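Local coordinates for protein putative pyrazinamidase/nicotinamidase (Streptococcus mutans, PDB 3S2S) that probably hydrolyses nicotinamide and pyrazinamide to their acids, as a zinc-binding member of the isochorismatase family of cysteine hydrolases, at residues A[37-42]-A[69-74]; A[73-76]-A[81-84]; A[165-170]-A[202-207]. One frame throughout, in Å; residues are numbered along the deposited sequence.

Interaction 1. Residues A[37-42]-A[69-74]; sequences KALISI and AQVTQK
L39 of strand 37-42 and T72 of helix 65-77 have the nearest CA atoms of the two segments, 7.1 Å apart. L39 does most of the touching. With its CG anti to the backbone N (chi1 -177°), the side chain reaches to the helix and divides its two methyls between successive residues. L39 CD1 rests 3.9 Å from the carbonyl O of V71 and only loosely on that valine's CG1, while L39 CD2 lies 3.8 Å from OG1 of T72, whose side chain crosses that of L39 at about a right angle. This is the first strand and the helix of a beta-alpha-beta crossover, in which the chain goes on from the helix to strand 81-87, the parallel neighbour of 37-42 in the central sheet. No direct hydrogen bond spans the two segments, but a water does the job. It donates to T72 OG1 at 2.8 Å and hydrogen-bonds S41 OG at 2.6 Å. The threonine hydroxyl also bonds back to I68 O, one turn earlier in its own helix, so it is held by two partners, I68 O and the water. L119 touches both S41 and T72, F122 comes against T72, and V71 leans on T163 of strand 159-165.

Interaction 2. Residues A[73-76]-A[81-84]; sequences QKAY and YIFF
I82 packs against the helix at A75 and Y76, where helix 65-77 of a beta-alpha-beta unit lies against its second strand, 81-87. The chain turns tightly between the two, and Y76 and Y81 have the nearest CA atoms, 6.6 Å apart. Across the contact everything is apolar packing. The end of the isoleucine does the work: I82 CD1 sits 4.0 Å from A75 CB and 4.1 Å from Y76 CB, so that the methyl rests between two consecutive helix residues and also comes 3.9 Å from Y76 N. CG1 of I82 stands beside the N of its own residue, opposite the carbonyl carbon (chi1 -51°), and this carries the branch out to the helix. A75 and I82 both also touch L39 of the neighbouring strand, so one hydrophobic patch joins helix and sheet.

The polar and aromatic links of Y76 are made with residues outside the two segments: its OH hydrogen-bonds D129 OD1, R131 makes a cation-pi contact with the ring as well as a hydrogen bond from NH2 to Y76 O, and H126 meets the ring edge to face. On the strand side, Y81 packs on F95 of a second subunit. What the isoleucine meets of the tyrosine ring is its edge: I82 CG1 lies there, near the ring plane, and is 4.2 Å from Y76 CB.

Interaction 3. Residues A[165-170]-A[202-207]; sequences VLTDIC and FALNHL. With CAD (cacodylic acid), chain F.
A203 and D168 bring their backbones unusually close, CA to CA 5.0 Å, where helix 197-209 meets the start of helix 167-180. A lone methyl lets them do it: A203 CB presses on the first turn, 3.5 Å from T167 O, 3.6 Å from T167 CG2 and 3.7 Å from D168 CA. T167 CG2, anti to the backbone N, is the branch turned to the alanine, and it also brushes CD2 of L204. The other branch, OG1, hydrogen-bonds ND1 of H200, in an earlier part of helix 197-209, while D168 takes its carboxylate away from A203: OD1 hydrogen-bonds S194 OG, and OD2 makes a weak hydrogen bond with N199. F202 stacks on F202 of a third subunit.

The turn that A203 packs against is wider than an alpha turn, and the peptide between V165 and L166 is cis. Here the amides of L166 and C170 both point at one atom, the O1 of bound cacodylic acid. L166 N and C170 N each lie 2.7 Å from O1 of the cacodylic acid; the L166 bond is nearly straight (173°), that of C170 a little bent (159°). Arsenic lies just 2.3 Å from C170 SG, and I169 CB also lies near O1. D43 and Y140 belong to the same pocket. Two backbone N-H groups on one oxygen beside a cysteine, at a cis peptide before a helix, are consistent with the nucleophile and oxyanion hole of isochorismatase-family cysteine hydrolases.

In the fold
From the N terminus, strand 37-42 runs into the sheet, and interaction 1 closes the 26-residue connection that ends on helix 65-77. Interaction 2 begins on that same helix, sharing Q73 and K74, and closes the short turn into strand 81-87; the two overlap at the helix rather than nest, and their centres are about 4 Å apart. The strands they use are neighbours, probably hydrogen-bonded through L39 N to Y81 O and S41 N to F83 O. Interaction 3 comes later in series, closing the 31 residues between segments 165-170 and 202-207, on helices 167-180 and 197-209. It joins interaction 1 through I42, which meets V165 and C170, but lies across the chain's centre from interaction 2.

Interaction 1. Residues A[37-42]-A[69-74]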
loop_
_atom_site.group_PDB
_atom_site.type_symbol
_atom_site.label_atom_id
_atom_site.label_comp_id
_atom_site.label_asym_id
_atom_site.label_seq_id
_atom_site.Cartn_x
_atom_site.Cartn_y
_atom_site.Cartn_z
ATOM N N LYS A 37 -20.361 0.532 -9.331
ATOM C CA LYS A 37 -20.077 1.831 -8.689
ATOM C C LYS A 37 -20.232 1.739 -7.182
ATOM O O LYS A 37 -21.028 0.948 -6.675
ATOM C CB LYS A 37 -20.999 2.950 -9.181
ATOM C CG LYS A 37 -20.591 3.612 -10.490
ATOM C CD LYS A 37 -21.300 4.966 -10.639
ATOM C CE LYS A 37 -21.130 5.535 -12.032
ATOM N NZ LYS A 37 -21.977 6.753 -12.177
ATOM N N ALA A 38 -19.465 2.552 -6.469
ATOM C CA ALA A 38 -19.631 2.643 -5.023
ATOM C C ALA A 38 -19.745 4.072 -4.602
ATOM O O ALA A 38 -18.954 4.902 -5.023
ATOM C CB ALA A 38 -18.442 2.006 -4.306
ATOM N N LEU A 39 -20.720 4.341 -3.743
ATOM C CA LEU A 39 -20.881 5.669 -3.181
ATOM C C LEU A 39 -20.199 5.689 -1.816
ATOM O O LEU A 39 -20.437 4.811 -0.991
ATOM C CB LEU A 39 -22.372 6.054 -3.102
ATOM C CG LEU A 39 -22.534 7.486 -2.575
ATOM C CD1 LEU A 39 -23.614 8.238 -3.354
ATOM C CD2 LEU A 39 -22.728 7.538 -1.057
ATOM N N ILE A 40 -19.313 6.664 -1.607
ATOM C CA ILE A 40 -18.586 6.777 -0.335
ATOM C C ILE A 40 -19.218 7.919 0.449
ATOM O O ILE A 40 -19.328 9.014 -0.078
ATOM C CB ILE A 40 -17.067 7.051 -0.542
ATOM C CG1 ILE A 40 -16.471 6.161 -1.636
ATOM C CG2 ILE A 40 -16.293 6.821 0.780
ATOM C CD1 ILE A 40 -16.693 4.666 -1.421
ATOM N N SER A 41 -19.669 7.644 1.680
ATOM C CA SER A 41 -20.327 8.645 2.532
ATOM C C SER A 41 -19.352 9.036 3.624
ATOM O O SER A 41 -19.127 8.279 4.578
ATOM C CB SER A 41 -21.619 8.091 3.135
ATOM O OG SER A 41 -22.336 9.113 3.827
ATOM N N ILE A 42 -18.741 10.206 3.467
ATOM C CA ILE A 42 -17.579 10.532 4.294
ATOM C C ILE A 42 -17.929 11.462 5.454
ATOM O O ILE A 42 -18.266 12.626 5.246
ATOM C CB ILE A 42 -16.472 11.164 3.449
ATOM C CG1 ILE A 42 -16.144 10.266 2.248
ATOM C CG2 ILE A 42 -15.200 11.443 4.293
ATOM C CD1 ILE A 42 -15.185 10.935 1.282
ATOM N N ALA A 69 -28.628 12.770 1.575
ATOM C CA ALA A 69 -29.508 11.620 1.793
ATOM C C ALA A 69 -30.129 11.137 0.481
ATOM O O ALA A 69 -30.180 9.936 0.198
ATOM C CB ALA A 69 -30.600 11.939 2.836
ATOM N N GLN A 70 -30.601 12.074 -0.328
ATOM C CA GLN A 70 -31.260 11.703 -1.572
ATOM C C GLN A 70 -30.318 11.025 -2.548
ATOM O O GLN A 70 -30.691 10.047 -3.195
ATOM C CB GLN A 70 -31.928 12.918 -2.214
ATOM C CG GLN A 70 -33.159 13.341 -1.461
ATOM C CD GLN A 70 -33.693 14.682 -1.916
ATOM O OE1 GLN A 70 -32.975 15.483 -2.520
ATOM N NE2 GLN A 70 -34.957 14.939 -1.616
ATOM N N VAL A 71 -29.089 11.521 -2.645
ATOM C CA VAL A 71 -28.162 10.929 -3.598
ATOM C C VAL A 71 -27.728 9.544 -3.139
ATOM O O VAL A 71 -27.490 8.670 -3.956
ATOM C CB VAL A 71 -26.955 11.845 -3.927
ATOM C CG1 VAL A 71 -26.010 11.925 -2.772
ATOM C CG2 VAL A 71 -26.226 11.347 -5.185
ATOM N N THR A 72 -27.630 9.352 -1.827
ATOM C CA THR A 72 -27.296 8.037 -1.275
ATOM C C THR A 72 -28.416 7.024 -1.546
ATOM O O THR A 72 -28.166 5.902 -1.980
ATOM C CB THR A 72 -27.005 8.151 0.226
ATOM O OG1 THR A 72 -25.934 9.090 0.397
ATOM C CG2 THR A 72 -26.596 6.804 0.824
ATOM N N GLN A 73 -29.660 7.430 -1.317
ATOM C CA GLN A 73 -30.773 6.544 -1.611
ATOM C C GLN A 73 -30.802 6.213 -3.106
ATOM O O GLN A 73 -31.050 5.064 -3.507
ATOM C CB GLN A 73 -32.090 7.199 -1.184
ATOM C CG GLN A 73 -33.311 6.343 -1.437
ATOM C CD GLN A 73 -33.372 5.144 -0.522
ATOM O OE1 GLN A 73 -33.444 5.290 0.697
ATOM N NE2 GLN A 73 -33.355 3.949 -1.105
ATOM N N LYS A 74 -30.540 7.211 -3.939
ATOM C CA LYS A 74 -30.561 6.979 -5.384
ATOM C C LYS A 74 -29.475 6.016 -5.820
ATOM O O LYS A 74 -29.725 5.098 -6.604
ATOM C CB LYS A 74 -30.473 8.274 -6.180
ATOM C CG LYS A 74 -30.350 8.018 -7.671
ATOM C CD LYS A 74 -30.756 9.218 -8.500
ATOM C CE LYS A 74 -30.885 8.833 -9.968
ATOM N NZ LYS A 74 -31.552 9.893 -10.777
HETATM O O HOH W 1 -23.604 9.869 1.706
#

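Interaction 2. Residues A[73-76]-A[81-84]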
loop_
_atom_site.group_PDB
_atom_site.type_symbol
_atom_site.label_atom_id
_atom_site.label_comp_id
_atom_site.label_asym_id
_atom_site.label_seq_id
_atom_site.Cartn_x
_atom_site.Cartn_y
_atom_site.Cartn_z
ATOM N N GLN A 73 -29.660 7.430 -1.317
ATOM C CA GLN A 73 -30.773 6.544 -1.611
ATOM C C GLN A 73 -30.802 6.213 -3.106
ATOM O O GLN A 73 -31.050 5.064 -3.507
ATOM C CB GLN A 73 -32.090 7.199 -1.184
ATOM C CG GLN A 73 -33.311 6.343 -1.437
ATOM C CD GLN A 73 -33.372 5.144 -0.522
ATOM O OE1 GLN A 73 -33.444 5.290 0.697
ATOM N NE2 GLN A 73 -33.355 3.949 -1.105
ATOM N N LYS A 74 -30.540 7.211 -3.939
ATOM C CA LYS A 74 -30.561 6.979 -5.384
ATOM C C LYS A 74 -29.475 6.016 -5.820
ATOM O O LYS A 74 -29.725 5.098 -6.604
ATOM C CB LYS A 74 -30.473 8.274 -6.180
ATOM C CG LYS A 74 -30.350 8.018 -7.671
ATOM C CD LYS A 74 -30.756 9.218 -8.500
ATOM C CE LYS A 74 -30.885 8.833 -9.968
ATOM N NZ LYS A 74 -31.552 9.893 -10.777
ATOM N N ALA A 75 -28.266 6.212 -5.302
ATOM C CA ALA A 75 -27.165 5.313 -5.645
ATOM C C ALA A 75 -27.552 3.898 -5.265
ATOM O O ALA A 75 -27.344 2.959 -6.041
ATOM C CB ALA A 75 -25.893 5.718 -4.920
ATOM N N TYR A 76 -28.138 3.748 -4.079
ATOM C CA TYR A 76 -28.536 2.431 -3.602
ATOM C C TYR A 76 -29.615 1.825 -4.503
ATOM O O TYR A 76 -29.541 0.644 -4.852
ATOM C CB TYR A 76 -29.022 2.481 -2.161
ATOM C CG TYR A 76 -29.542 1.155 -1.664
ATOM C CD1 TYR A 76 -28.673 0.199 -1.137
ATOM C CD2 TYR A 76 -30.894 0.842 -1.745
ATOM C CE1 TYR A 76 -29.140 -1.026 -0.681
ATOM C CE2 TYR A 76 -31.366 -0.381 -1.298
ATOM C CZ TYR A 76 -30.482 -1.306 -0.769
ATOM O OH TYR A 76 -30.940 -2.519 -0.320
ATOM N N TYR A 81 -22.934 0.025 -4.379
ATOM C CA TYR A 81 -22.523 -0.273 -3.010
ATOM C C TYR A 81 -22.405 1.039 -2.256
ATOM O O TYR A 81 -22.032 2.062 -2.849
ATOM C CB TYR A 81 -21.166 -0.983 -3.042
ATOM C CG TYR A 81 -21.248 -2.267 -3.853
ATOM C CD1 TYR A 81 -21.810 -3.419 -3.300
ATOM C CD2 TYR A 81 -20.790 -2.315 -5.157
ATOM C CE1 TYR A 81 -21.906 -4.585 -4.036
ATOM C CE2 TYR A 81 -20.874 -3.484 -5.901
ATOM C CZ TYR A 81 -21.434 -4.608 -5.326
ATOM O OH TYR A 81 -21.522 -5.763 -6.054
ATOM N N ILE A 82 -22.708 1.014 -0.959
ATOM C CA ILE A 82 -22.672 2.232 -0.147
ATOM C C ILE A 82 -21.725 2.025 1.018
ATOM O O ILE A 82 -21.890 1.061 1.769
ATOM C CB ILE A 82 -24.057 2.540 0.463
ATOM C CG1 ILE A 82 -25.180 2.518 -0.591
ATOM C CG2 ILE A 82 -24.009 3.873 1.247
ATOM C CD1 ILE A 82 -25.057 3.579 -1.695
ATOM N N PHE A 83 -20.721 2.894 1.155
ATOM C CA PHE A 83 -19.729 2.762 2.231
ATOM C C PHE A 83 -19.735 4.001 3.113
ATOM O O PHE A 83 -19.361 5.088 2.658
ATOM C CB PHE A 83 -18.319 2.595 1.651
ATOM C CG PHE A 83 -18.102 1.281 0.955
ATOM C CD1 PHE A 83 -17.508 0.221 1.639
ATOM C CD2 PHE A 83 -18.496 1.094 -0.368
ATOM C CE1 PHE A 83 -17.304 -1.013 1.019
ATOM C CE2 PHE A 83 -18.283 -0.142 -1.000
ATOM C CZ PHE A 83 -17.694 -1.185 -0.311
ATOM N N PHE A 84 -20.165 3.846 4.362
ATOM C CA PHE A 84 -20.043 4.920 5.353
ATOM C C PHE A 84 -18.651 4.843 5.965
ATOM O O PHE A 84 -18.319 3.862 6.629
ATOM C CB PHE A 84 -21.131 4.806 6.430
ATOM C CG PHE A 84 -22.515 5.069 5.890
ATOM C CD1 PHE A 84 -23.009 6.355 5.850
ATOM C CD2 PHE A 84 -23.290 4.035 5.392
ATOM C CE1 PHE A 84 -24.255 6.616 5.337
ATOM C CE2 PHE A 84 -24.553 4.281 4.870
ATOM C CZ PHE A 84 -25.041 5.588 4.857
#

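Interaction 3. Residues A[165-170]-A[202-207]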
loop_
_atom_site.group_PDB
_atom_site.type_symbol
_atom_site.label_atom_id
_atom_site.label_comp_id
_atom_site.label_asym_id
_atom_site.label_seq_id
_atom_site.Cartn_x
_atom_site.Cartn_y
_atom_site.Cartn_z
ATOM N N VAL A 165 -18.107 15.352 4.024
ATOM C CA VAL A 165 -17.375 16.529 4.512
ATOM C C VAL A 165 -15.992 16.093 5.010
ATOM O O VAL A 165 -15.792 14.913 5.288
ATOM C CB VAL A 165 -18.157 17.240 5.674
ATOM C CG1 VAL A 165 -19.504 17.774 5.180
ATOM C CG2 VAL A 165 -18.361 16.285 6.827
ATOM N N LEU A 166 -15.015 17.008 5.085
ATOM C CA LEU A 166 -15.092 18.341 4.508
ATOM C C LEU A 166 -14.454 18.216 3.124
ATOM O O LEU A 166 -13.535 17.396 2.918
ATOM C CB LEU A 166 -14.269 19.331 5.333
ATOM C CG LEU A 166 -14.702 19.681 6.760
ATOM C CD1 LEU A 166 -13.789 20.787 7.280
ATOM C CD2 LEU A 166 -16.128 20.132 6.768
ATOM N N THR A 167 -14.909 19.028 2.185
ATOM C CA THR A 167 -14.466 18.905 0.794
ATOM C C THR A 167 -12.943 18.915 0.669
ATOM O O THR A 167 -12.369 18.122 -0.097
ATOM C CB THR A 167 -15.033 20.067 -0.042
ATOM O OG1 THR A 167 -16.384 20.313 0.362
ATOM C CG2 THR A 167 -15.016 19.723 -1.516
ATOM N N ASP A 168 -12.299 19.814 1.417
ATOM C CA ASP A 168 -10.861 20.050 1.294
ATOM C C ASP A 168 -9.990 19.206 2.222
ATOM O O ASP A 168 -8.765 19.328 2.178
ATOM C CB ASP A 168 -10.550 21.542 1.522
ATOM C CG ASP A 168 -11.027 22.027 2.878
ATOM O OD1 ASP A 168 -12.224 21.841 3.180
ATOM O OD2 ASP A 168 -10.207 22.571 3.656
ATOM N N ILE A 169 -10.591 18.356 3.065
ATOM C CA ILE A 169 -9.789 17.492 3.926
ATOM C C ILE A 169 -10.173 16.024 3.669
ATOM O O ILE A 169 -9.541 15.356 2.837
ATOM C CB ILE A 169 -9.894 17.889 5.412
ATOM C CG1 ILE A 169 -9.467 19.354 5.562
ATOM C CG2 ILE A 169 -9.025 16.975 6.276
ATOM C CD1 ILE A 169 -9.715 19.926 6.956
ATOM N N CYS A 170 -11.204 15.507 4.332
ATOM C CA CYS A 170 -11.508 14.075 4.142
ATOM C C CYS A 170 -11.940 13.675 2.733
ATOM O O CYS A 170 -11.571 12.601 2.230
ATOM C CB CYS A 170 -12.495 13.551 5.201
ATOM S SG CYS A 170 -11.755 13.681 6.876
ATOM N N PHE A 202 -11.320 25.537 -3.830
ATOM C CA PHE A 202 -9.998 25.009 -4.142
ATOM C C PHE A 202 -10.116 23.511 -4.368
ATOM O O PHE A 202 -9.569 22.977 -5.327
ATOM C CB PHE A 202 -9.007 25.243 -3.010
ATOM C CG PHE A 202 -7.743 24.442 -3.161
ATOM C CD1 PHE A 202 -6.638 24.980 -3.801
ATOM C CD2 PHE A 202 -7.673 23.134 -2.686
ATOM C CE1 PHE A 202 -5.466 24.237 -3.968
ATOM C CE2 PHE A 202 -6.512 22.370 -2.856
ATOM C CZ PHE A 202 -5.403 22.928 -3.493
ATOM N N ALA A 203 -10.827 22.837 -3.467
ATOM C CA ALA A 203 -10.949 21.370 -3.552
ATOM C C ALA A 203 -11.680 20.922 -4.808
ATOM O O ALA A 203 -11.242 19.988 -5.479
ATOM C CB ALA A 203 -11.629 20.798 -2.296
ATOM N N LEU A 204 -12.815 21.554 -5.125
ATOM C CA LEU A 204 -13.537 21.174 -6.338
ATOM C C LEU A 204 -12.675 21.374 -7.591
ATOM O O LEU A 204 -12.680 20.539 -8.498
ATOM C CB LEU A 204 -14.848 21.948 -6.463
ATOM C CG LEU A 204 -15.932 21.612 -5.436
ATOM C CD1 LEU A 204 -17.102 22.582 -5.637
ATOM C CD2 LEU A 204 -16.393 20.192 -5.586
ATOM N N ASN A 205 -11.955 22.490 -7.646
ATOM C CA ASN A 205 -11.073 22.748 -8.778
ATOM C C ASN A 205 -9.988 21.675 -8.859
ATOM O O ASN A 205 -9.672 21.191 -9.934
ATOM C CB ASN A 205 -10.425 24.127 -8.651
ATOM C CG ASN A 205 -11.391 25.266 -8.956
ATOM O OD1 ASN A 205 -12.416 25.074 -9.619
ATOM N ND2 ASN A 205 -11.052 26.468 -8.485
ATOM N N HIS A 206 -9.430 21.288 -7.715
ATOM C CA HIS A 206 -8.345 20.307 -7.704
ATOM C C HIS A 206 -8.888 18.942 -8.121
ATOM O O HIS A 206 -8.292 18.222 -8.935
ATOM C CB HIS A 206 -7.795 20.212 -6.280
ATOM C CG HIS A 206 -6.569 19.371 -6.158
ATOM N ND1 HIS A 206 -5.301 19.910 -6.140
ATOM C CD2 HIS A 206 -6.417 18.034 -6.030
ATOM C CE1 HIS A 206 -4.417 18.935 -6.007
ATOM N NE2 HIS A 206 -5.069 17.789 -5.925
ATOM N N LEU A 207 -10.035 18.579 -7.560
ATOM C CA LEU A 207 -10.656 17.311 -7.923
ATOM C C LEU A 207 -10.840 17.212 -9.443
ATOM O O LEU A 207 -10.448 16.217 -10.057
ATOM C CB LEU A 207 -11.996 17.144 -7.205
ATOM C CG LEU A 207 -11.866 16.950 -5.691
ATOM C CD1 LEU A 207 -13.125 17.383 -4.946
ATOM C CD2 LEU A 207 -11.581 15.516 -5.436
HETATM AS AS CAD F . -12.666 15.606 7.673
HETATM C C1 CAD F . -14.444 15.150 8.326
HETATM C C2 CAD F . -11.538 16.337 9.126
HETATM O O1 CAD F . -12.685 16.510 6.310
#